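Local coordinates for putative enzyme related to aldose 1-epimerase (Salmonella typhimurium, PDB 2HTB), which probably interconverts the alpha and beta anomers of glucose 6-phosphate as a hexose-6-phosphate 1-epimerase, working as a monomer, at residues 27-32 with 121-126; 247-252 with 299-304; 251-256 with 285-290. All blocks are in the same frame, centred on the assembly; numbering follows the deposited sequence.

Interaction 1 (27-32 with 121-126); sequences EQLTPV and KAHNED
Thr30 and Glu125 hold this surface contact with one hydrogen bond. The hydroxyl donates from Thr30 OG1 to Glu125 OE1 over 2.6 Å. It meets the oxygen on its syn side, 18° out of the carboxylate plane. The two side chains run antiparallel, one alongside the other, so the carboxylate also reaches the residues after Thr30. Pro31 CG is 3.7 Å from Glu125 OE2, and Val32 CB lies 3.9 Å from the same OE2. The methyl of Thr30 serves the other neighbour: its CG2 stands 3.5 Å from His123 CE1, approaching the ring obliquely. Leu29 adds a second oblique contact, with CD2 at 3.9 Å from His123 NE2.

The contact joins two sheets of the fold. Strand 119-125 is an edge strand of the nine-stranded antiparallel sheet. Segment 27-32 leaves the short edge strand 27-28 of a separate five-stranded antiparallel sheet and leads into strand 33-38. His123 and Glu125 are two residues apart on their strand, so both side chains face this turn.

Further out, the Glu125 chain is extended beyond CG (chi2 -164°), which carries its carboxylate across to the threonine. Strand 130-137 pairs with strand 119-125, with backbone bonds between Asn124 and Met131, and its Val130 also touches Val32. Leu33 packs on His123, and a salt bridge from Glu27 to Arg35 ties strand 27-28 to its neighbour.

Interaction 2 (247-252 with 299-304); sequences VHHHHL and RLAQTI
His250 packs against Arg299, and its side chain can be followed outward. Its CB sits 3.3 Å from Arg299 O. CG comes next, with Arg299 CB 4.1 Å away. It sits beside the backbone N and opposite the carbonyl carbon (chi1 -46°), which lays the ring along Arg299. CD2 has two neighbours: Arg299 CB over one ring face, and Ala301 CB at the ring edge, 4.0 Å from CD2. The face contact is a CH-pi interaction. Arg299 CB lies 4.3 Å from the centroid of the His250 ring, 24° off the normal and offset toward the rim. His249 CB lies near the rim of the opposite face, so a methylene flanks the imidazole on each side. At the tip, NE2 stays 5.3 Å from Arg299 NE, and the two side chains run side by side. The guanidinium is drawn elsewhere, to a salt bridge with Glu167.

Along the strands from here, the backbones form a regular antiparallel ladder between strands 242-249 and 298-308, inside the nine-stranded sheet of the galactose mutarotase-like beta-sandwich. Val247 with Thr303 and His249 with Ala301 are hydrogen-bonded pairs, and His248 with Gln302 is the non-hydrogen-bonded pair between them. The bond from His249 N to Ala301 O measures 2.7 Å and is nearly straight, at 171°.

On the face that carries Val247, His249, Ala301 and Thr303, the tip of His249 makes a weak hydrogen bond with Thr303. NE2 and OG1 are 3.4 Å apart, and the hydroxyl lies at the ring edge in its plane. His248 and Gln302 project to the other face. His248 ND1 and Gln302 OE1 both bond to Thr283 OG1, and His248 NE2 bonds to Ser233 OG. There the Gln302 side chain comes within about 6 Å of that of Glu282, a probable active-site residue.

Interaction 3 (251-256 with 285-290); sequences HLNVVG and YATAPQ
Asn253 meets Thr287 because their first torsions turn the polar groups together. Asn253 has CG beside its own N and opposite its carbonyl carbon (chi1 -47°), which swings the amide toward the start of the corner at 287-288. In Thr287 the hydroxyl lies between N and the carbonyl carbon (chi1 63°), facing that amide. Three hydrogen bonds result. Asn253 OD1 accepts from Thr287 N at 2.9 Å, with the donor tilted 19° from the carbonyl plane. It also accepts from Ala286 N at 3.1 Å, this time in the plane. Asn253 ND2 donates to Thr287 OG1 over 2.9 Å. Both ends of the amide are therefore engaged, which fixes its rotation and satisfies two successive backbone N-H groups where the chain turns.

Leu252 works beside it. Its CB stands over the centre of the Tyr285 ring, 3.9 Å from the centroid, a CH-pi contact. Gln290 CG covers the other face, so the ring is sandwiched between aliphatic carbons. The branch of Leu252 runs on past the ring, where CD1 lies 4.0 Å from Ala288 CB.

Leu252 and Asn253 both face Val284, which makes a classic beta bulge where strand 253-258 begins beside strand 278-286. Val255 continues that pairing with Glu282, a probable active-site residue. On its other side, strand 253-258 pairs with strand 222-226, whose Val225 touches Asn253 and Thr287. Beyond the corner, strand 289-292 pairs with strand 172-183.

In the fold
Interaction 1 closes first along the chain. Interactions 2 and 3 follow, and share His251 and Leu252. Their centres are about 10 Å apart, and they touch where Gln290 NE2 probably bonds to Arg299 O. Interaction 2 lies in the nine-stranded sheet, and interaction 3 in the eight-stranded sheet that carries the probable active-site residues His179 and Glu282. The chain crosses between these sheets at 250-252. Each lies near Glu282, side chain to side chain: Gln302 at about 6 Å, Ala286 at about 8 Å. Interaction 1 is centred about 25 Å from the centre of interaction 2, whose sheet it shares at an edge strand, and about 33 Å from that of interaction 3.

Interaction 1 (27-32 with 121-126)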
loop_
_atom_site.group_PDB
_atom_site.type_symbol
_atom_site.label_atom_id
_atom_site.label_comp_id
_atom_site.label_asym_id
_atom_site.label_seq_id
_atom_site.Cartn_x
_atom_site.Cartn_y
_atom_site.Cartn_z
ATOM N N GLU A 27 -21.747 12.008 3.153
ATOM C CA GLU A 27 -21.492 13.463 3.003
ATOM C C GLU A 27 -20.877 13.815 1.686
ATOM O O GLU A 27 -19.858 13.167 1.304
ATOM C CB GLU A 27 -20.556 13.983 4.061
ATOM C CG GLU A 27 -20.636 13.303 5.419
ATOM C CD GLU A 27 -19.403 13.588 6.240
ATOM O OE1 GLU A 27 -18.437 14.208 5.749
ATOM O OE2 GLU A 27 -19.392 13.170 7.392
ATOM N N GLN A 28 -21.463 14.790 0.963
ATOM C CA GLN A 28 -20.772 15.270 -0.261
ATOM C C GLN A 28 -19.772 16.364 0.153
ATOM O O GLN A 28 -20.207 17.519 0.360
ATOM C CB GLN A 28 -21.675 15.901 -1.283
ATOM C CG GLN A 28 -22.173 15.029 -2.397
ATOM C CD GLN A 28 -21.166 14.461 -3.351
ATOM O OE1 GLN A 28 -21.391 13.388 -3.787
ATOM N NE2 GLN A 28 -20.101 15.165 -3.709
ATOM N N LEU A 29 -18.486 16.033 0.274
ATOM C CA LEU A 29 -17.554 16.993 0.760
ATOM C C LEU A 29 -17.365 18.092 -0.298
ATOM O O LEU A 29 -17.322 19.241 0.017
ATOM C CB LEU A 29 -16.240 16.320 0.972
ATOM C CG LEU A 29 -16.090 15.681 2.335
ATOM C CD1 LEU A 29 -16.576 14.183 2.367
ATOM C CD2 LEU A 29 -14.628 15.777 2.603
ATOM N N THR A 30 -17.284 17.693 -1.550
ATOM C CA THR A 30 -17.037 18.557 -2.663
ATOM C C THR A 30 -17.659 17.784 -3.832
ATOM O O THR A 30 -18.096 16.657 -3.653
ATOM C CB THR A 30 -15.520 18.684 -3.016
ATOM O OG1 THR A 30 -15.158 17.556 -3.799
ATOM C CG2 THR A 30 -14.630 18.747 -1.806
ATOM N N PRO A 31 -17.742 18.393 -5.030
ATOM C CA PRO A 31 -18.523 17.702 -6.086
ATOM C C PRO A 31 -17.909 16.384 -6.413
ATOM O O PRO A 31 -18.532 15.513 -6.996
ATOM C CB PRO A 31 -18.439 18.645 -7.323
ATOM C CG PRO A 31 -17.336 19.630 -6.975
ATOM C CD PRO A 31 -17.256 19.723 -5.446
ATOM N N VAL A 32 -16.668 16.232 -6.013
ATOM C CA VAL A 32 -15.964 15.002 -6.349
ATOM C C VAL A 32 -15.595 14.102 -5.190
ATOM O O VAL A 32 -15.253 12.974 -5.426
ATOM C CB VAL A 32 -14.788 15.341 -7.203
ATOM C CG1 VAL A 32 -13.631 14.468 -6.907
ATOM C CG2 VAL A 32 -15.195 15.226 -8.645
ATOM N N LYS A 121 -7.413 15.563 7.179
ATOM C CA LYS A 121 -7.031 16.941 7.568
ATOM C C LYS A 121 -7.176 17.970 6.484
ATOM O O LYS A 121 -7.494 19.094 6.745
ATOM C CB LYS A 121 -5.588 16.966 8.087
ATOM C CG LYS A 121 -4.884 18.343 8.316
ATOM C CD LYS A 121 -3.951 18.171 9.571
ATOM C CE LYS A 121 -3.160 19.437 9.970
ATOM N NZ LYS A 121 -2.008 19.483 9.009
ATOM N N ALA A 122 -6.919 17.606 5.255
ATOM C CA ALA A 122 -6.939 18.617 4.167
ATOM C C ALA A 122 -7.197 17.953 2.821
ATOM O O ALA A 122 -6.884 16.711 2.639
ATOM C CB ALA A 122 -5.568 19.510 4.133
ATOM N N HIS A 123 -7.703 18.772 1.881
ATOM C CA HIS A 123 -7.927 18.277 0.511
ATOM C C HIS A 123 -8.121 19.498 -0.397
ATOM O O HIS A 123 -8.718 20.534 0.046
ATOM C CB HIS A 123 -9.142 17.295 0.440
ATOM C CG HIS A 123 -10.420 17.919 0.868
ATOM N ND1 HIS A 123 -11.169 18.719 0.036
ATOM C CD2 HIS A 123 -11.070 17.908 2.058
ATOM C CE1 HIS A 123 -12.231 19.173 0.694
ATOM N NE2 HIS A 123 -12.189 18.694 1.926
ATOM N N ASN A 124 -7.585 19.383 -1.614
ATOM C CA ASN A 124 -7.877 20.276 -2.696
ATOM C C ASN A 124 -8.069 19.459 -3.958
ATOM O O ASN A 124 -7.676 18.293 -4.037
ATOM C CB ASN A 124 -6.835 21.403 -2.847
ATOM C CG ASN A 124 -5.536 20.900 -3.437
ATOM O OD1 ASN A 124 -4.448 20.887 -2.770
ATOM N ND2 ASN A 124 -5.615 20.450 -4.715
ATOM N N GLU A 125 -8.756 20.060 -4.924
ATOM C CA GLU A 125 -8.948 19.452 -6.261
ATOM C C GLU A 125 -8.797 20.451 -7.411
ATOM O O GLU A 125 -8.866 21.678 -7.233
ATOM C CB GLU A 125 -10.276 18.746 -6.353
ATOM C CG GLU A 125 -11.459 19.659 -6.009
ATOM C CD GLU A 125 -12.723 18.897 -5.729
ATOM O OE1 GLU A 125 -12.762 18.156 -4.706
ATOM O OE2 GLU A 125 -13.682 19.051 -6.518
ATOM N N ASP A 126 -8.652 19.863 -8.596
ATOM C CA ASP A 126 -8.313 20.473 -9.891
ATOM C C ASP A 126 -9.144 19.786 -10.900
ATOM O O ASP A 126 -9.857 18.819 -10.583
ATOM C CB ASP A 126 -6.934 19.979 -10.327
ATOM C CG ASP A 126 -5.944 20.876 -9.943
ATOM O OD1 ASP A 126 -6.396 21.792 -9.294
ATOM O OD2 ASP A 126 -4.753 20.712 -10.232
#

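Interaction 2 (247-252 with 299-304)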
loop_
_atom_site.group_PDB
_atom_site.type_symbol
_atom_site.label_atom_id
_atom_site.label_comp_id
_atom_site.label_asym_id
_atom_site.label_seq_id
_atom_site.Cartn_x
_atom_site.Cartn_y
_atom_site.Cartn_z
ATOM N N VAL A 247 7.651 3.992 -8.669
ATOM C CA VAL A 247 8.825 4.822 -8.351
ATOM C C VAL A 247 8.894 5.014 -6.883
ATOM O O VAL A 247 7.926 5.536 -6.274
ATOM C CB VAL A 247 8.751 6.203 -9.000
ATOM C CG1 VAL A 247 9.967 7.089 -8.623
ATOM C CG2 VAL A 247 8.680 6.088 -10.490
ATOM N N HIS A 248 10.058 4.671 -6.345
ATOM C CA HIS A 248 10.289 4.659 -4.901
ATOM C C HIS A 248 11.017 5.890 -4.461
ATOM O O HIS A 248 12.038 6.203 -5.088
ATOM C CB HIS A 248 11.135 3.413 -4.511
ATOM C CG HIS A 248 10.593 2.160 -5.116
ATOM N ND1 HIS A 248 9.451 1.551 -4.626
ATOM C CD2 HIS A 248 10.946 1.472 -6.232
ATOM C CE1 HIS A 248 9.152 0.504 -5.387
ATOM N NE2 HIS A 248 10.031 0.445 -6.376
ATOM N N HIS A 249 10.585 6.584 -3.413
ATOM C CA HIS A 249 11.469 7.623 -2.873
ATOM C C HIS A 249 11.644 7.538 -1.362
ATOM O O HIS A 249 10.723 7.093 -0.618
ATOM C CB HIS A 249 11.078 9.088 -3.169
ATOM C CG HIS A 249 10.427 9.311 -4.489
ATOM N ND1 HIS A 249 11.063 9.968 -5.518
ATOM C CD2 HIS A 249 9.177 9.002 -4.946
ATOM C CE1 HIS A 249 10.245 10.033 -6.564
ATOM N NE2 HIS A 249 9.101 9.451 -6.243
ATOM N N HIS A 250 12.813 8.058 -0.959
ATOM C CA HIS A 250 13.252 8.076 0.382
ATOM C C HIS A 250 13.419 6.734 1.036
ATOM O O HIS A 250 13.468 6.712 2.257
ATOM C CB HIS A 250 12.305 8.882 1.240
ATOM C CG HIS A 250 11.906 10.185 0.636
ATOM N ND1 HIS A 250 12.786 11.229 0.457
ATOM C CD2 HIS A 250 10.716 10.629 0.192
ATOM C CE1 HIS A 250 12.161 12.260 -0.091
ATOM N NE2 HIS A 250 10.903 11.919 -0.262
ATOM N N HIS A 251 13.547 5.652 0.268
ATOM C CA HIS A 251 13.352 4.309 0.776
ATOM C C HIS A 251 14.745 3.705 0.903
ATOM O O HIS A 251 15.709 4.286 0.392
ATOM C CB HIS A 251 12.627 3.491 -0.311
ATOM C CG HIS A 251 13.347 3.552 -1.623
ATOM N ND1 HIS A 251 13.490 4.738 -2.332
ATOM C CD2 HIS A 251 14.078 2.625 -2.285
ATOM C CE1 HIS A 251 14.221 4.522 -3.399
ATOM N NE2 HIS A 251 14.600 3.250 -3.395
ATOM N N LEU A 252 14.845 2.503 1.499
ATOM C CA LEU A 252 16.124 1.753 1.502
ATOM C C LEU A 252 16.002 0.490 0.645
ATOM O O LEU A 252 16.956 0.046 -0.021
ATOM C CB LEU A 252 16.513 1.336 2.929
ATOM C CG LEU A 252 17.951 1.288 3.478
ATOM C CD1 LEU A 252 18.164 0.006 4.318
ATOM C CD2 LEU A 252 19.138 1.519 2.454
ATOM N N ARG A 299 10.498 9.881 6.086
ATOM C CA ARG A 299 9.626 9.945 4.924
ATOM C C ARG A 299 9.714 8.681 4.054
ATOM O O ARG A 299 10.760 8.037 4.000
ATOM C CB ARG A 299 9.938 11.181 4.074
ATOM C CG ARG A 299 9.435 12.503 4.647
ATOM C CD ARG A 299 9.730 13.650 3.597
ATOM N NE ARG A 299 10.317 14.886 4.144
ATOM C CZ ARG A 299 9.640 16.025 4.379
ATOM N NH1 ARG A 299 8.333 16.089 4.094
ATOM N NH2 ARG A 299 10.253 17.100 4.875
ATOM N N LEU A 300 8.615 8.361 3.359
ATOM C CA LEU A 300 8.618 7.278 2.444
ATOM C C LEU A 300 7.623 7.671 1.378
ATOM O O LEU A 300 6.521 8.193 1.697
ATOM C CB LEU A 300 8.159 6.007 3.137
ATOM C CG LEU A 300 8.531 4.624 2.561
ATOM C CD1 LEU A 300 10.082 4.354 2.557
ATOM C CD2 LEU A 300 7.795 3.405 3.286
ATOM N N ALA A 301 7.968 7.416 0.116
ATOM C CA ALA A 301 7.045 7.780 -0.917
ATOM C C ALA A 301 7.067 6.843 -2.128
ATOM O O ALA A 301 8.112 6.304 -2.458
ATOM C CB ALA A 301 7.242 9.236 -1.338
ATOM N N GLN A 302 5.906 6.688 -2.774
ATOM C CA GLN A 302 5.783 5.832 -3.939
ATOM C C GLN A 302 4.900 6.543 -4.998
ATOM O O GLN A 302 3.839 7.144 -4.664
ATOM C CB GLN A 302 5.259 4.472 -3.532
ATOM C CG GLN A 302 4.623 3.767 -4.577
ATOM C CD GLN A 302 4.147 2.365 -4.234
ATOM O OE1 GLN A 302 4.892 1.545 -3.681
ATOM N NE2 GLN A 302 2.941 2.058 -4.674
ATOM N N THR A 303 5.386 6.537 -6.235
ATOM C CA THR A 303 4.655 7.158 -7.349
ATOM C C THR A 303 4.285 6.078 -8.310
ATOM O O THR A 303 5.174 5.307 -8.678
ATOM C CB THR A 303 5.540 8.165 -8.175
ATOM O OG1 THR A 303 5.880 9.239 -7.332
ATOM C CG2 THR A 303 4.712 8.768 -9.334
ATOM N N ILE A 304 3.033 6.045 -8.764
ATOM C CA ILE A 304 2.582 4.956 -9.674
ATOM C C ILE A 304 2.058 5.522 -10.956
ATOM O O ILE A 304 1.250 6.434 -10.863
ATOM C CB ILE A 304 1.393 4.144 -9.059
ATOM C CG1 ILE A 304 1.740 3.688 -7.646
ATOM C CG2 ILE A 304 0.986 3.007 -9.999
ATOM C CD1 ILE A 304 0.620 3.090 -6.842
#

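Interaction 3 (251-256 with 285-290)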
loop_
_atom_site.group_PDB
_atom_site.type_symbol
_atom_site.label_atom_id
_atom_site.label_comp_id
_atom_site.label_asym_id
_atom_site.label_seq_id
_atom_site.Cartn_x
_atom_site.Cartn_y
_atom_site.Cartn_z
ATOM N N HIS A 251 13.547 5.652 0.268
ATOM C CA HIS A 251 13.352 4.309 0.776
ATOM C C HIS A 251 14.745 3.705 0.903
ATOM O O HIS A 251 15.709 4.286 0.392
ATOM C CB HIS A 251 12.627 3.491 -0.311
ATOM C CG HIS A 251 13.347 3.552 -1.623
ATOM N ND1 HIS A 251 13.490 4.738 -2.332
ATOM C CD2 HIS A 251 14.078 2.625 -2.285
ATOM C CE1 HIS A 251 14.221 4.522 -3.399
ATOM N NE2 HIS A 251 14.600 3.250 -3.395
ATOM N N LEU A 252 14.845 2.503 1.499
ATOM C CA LEU A 252 16.124 1.753 1.502
ATOM C C LEU A 252 16.002 0.490 0.645
ATOM O O LEU A 252 16.956 0.046 -0.021
ATOM C CB LEU A 252 16.513 1.336 2.929
ATOM C CG LEU A 252 17.951 1.288 3.478
ATOM C CD1 LEU A 252 18.164 0.006 4.318
ATOM C CD2 LEU A 252 19.138 1.519 2.454
ATOM N N ASN A 253 14.824 -0.122 0.708
ATOM C CA ASN A 253 14.671 -1.394 0.085
ATOM C C ASN A 253 13.385 -1.323 -0.830
ATOM O O ASN A 253 12.515 -0.441 -0.637
ATOM C CB ASN A 253 14.520 -2.463 1.177
ATOM C CG ASN A 253 15.564 -2.360 2.315
ATOM O OD1 ASN A 253 15.205 -2.176 3.494
ATOM N ND2 ASN A 253 16.851 -2.521 1.984
ATOM N N VAL A 254 13.243 -2.290 -1.756
ATOM C CA VAL A 254 11.926 -2.634 -2.277
ATOM C C VAL A 254 11.570 -4.066 -1.880
ATOM O O VAL A 254 12.439 -4.913 -1.814
ATOM C CB VAL A 254 11.889 -2.463 -3.854
ATOM C CG1 VAL A 254 10.596 -2.936 -4.430
ATOM C CG2 VAL A 254 12.192 -1.028 -4.227
ATOM N N VAL A 255 10.305 -4.371 -1.652
ATOM C CA VAL A 255 9.923 -5.764 -1.467
ATOM C C VAL A 255 8.906 -6.213 -2.506
ATOM O O VAL A 255 7.955 -5.454 -2.830
ATOM C CB VAL A 255 9.325 -6.028 -0.012
ATOM C CG1 VAL A 255 8.629 -7.391 0.055
ATOM C CG2 VAL A 255 10.400 -5.907 1.000
ATOM N N GLY A 256 9.112 -7.438 -3.019
ATOM C CA GLY A 256 8.163 -8.073 -3.984
ATOM C C GLY A 256 7.599 -9.279 -3.289
ATOM O O GLY A 256 8.349 -10.057 -2.695
ATOM N N TYR A 285 11.316 0.718 4.045
ATOM C CA TYR A 285 12.553 0.984 4.803
ATOM C C TYR A 285 12.647 0.030 5.969
ATOM O O TYR A 285 11.949 0.244 6.979
ATOM C CB TYR A 285 12.505 2.395 5.407
ATOM C CG TYR A 285 13.832 3.033 5.560
ATOM C CD1 TYR A 285 14.176 4.171 4.795
ATOM C CD2 TYR A 285 14.762 2.562 6.500
ATOM C CE1 TYR A 285 15.480 4.832 4.917
ATOM C CE2 TYR A 285 16.030 3.207 6.636
ATOM C CZ TYR A 285 16.359 4.340 5.823
ATOM O OH TYR A 285 17.608 4.944 5.930
ATOM N N ALA A 286 13.452 -1.010 5.823
ATOM C CA ALA A 286 13.371 -2.176 6.704
ATOM C C ALA A 286 14.730 -2.781 7.163
ATOM O O ALA A 286 14.843 -3.277 8.330
ATOM C CB ALA A 286 12.534 -3.323 6.026
ATOM N N THR A 287 15.733 -2.788 6.274
ATOM C CA THR A 287 16.967 -3.483 6.651
ATOM C C THR A 287 17.931 -2.586 7.503
ATOM O O THR A 287 19.066 -2.968 7.800
ATOM C CB THR A 287 17.670 -4.079 5.413
ATOM O OG1 THR A 287 18.046 -3.029 4.547
ATOM C CG2 THR A 287 16.756 -5.001 4.691
ATOM N N ALA A 288 17.480 -1.377 7.785
ATOM C CA ALA A 288 18.103 -0.516 8.734
ATOM C C ALA A 288 16.973 0.382 9.281
ATOM O O ALA A 288 15.888 0.525 8.660
ATOM C CB ALA A 288 19.303 0.340 8.100
ATOM N N PRO A 289 17.199 0.941 10.477
ATOM C CA PRO A 289 16.202 1.812 11.106
ATOM C C PRO A 289 16.233 3.125 10.455
ATOM O O PRO A 289 17.273 3.546 9.971
ATOM C CB PRO A 289 16.663 1.888 12.563
ATOM C CG PRO A 289 18.157 1.521 12.586
ATOM C CD PRO A 289 18.419 0.714 11.325
ATOM N N GLN A 290 15.082 3.753 10.369
ATOM C CA GLN A 290 14.968 5.138 9.895
ATOM C C GLN A 290 14.718 6.082 11.062
ATOM O O GLN A 290 13.757 5.913 11.834
ATOM C CB GLN A 290 13.774 5.210 8.974
ATOM C CG GLN A 290 13.884 6.291 7.943
ATOM C CD GLN A 290 12.716 6.365 7.024
ATOM O OE1 GLN A 290 11.617 5.798 7.317
ATOM N NE2 GLN A 290 12.908 7.072 5.896
#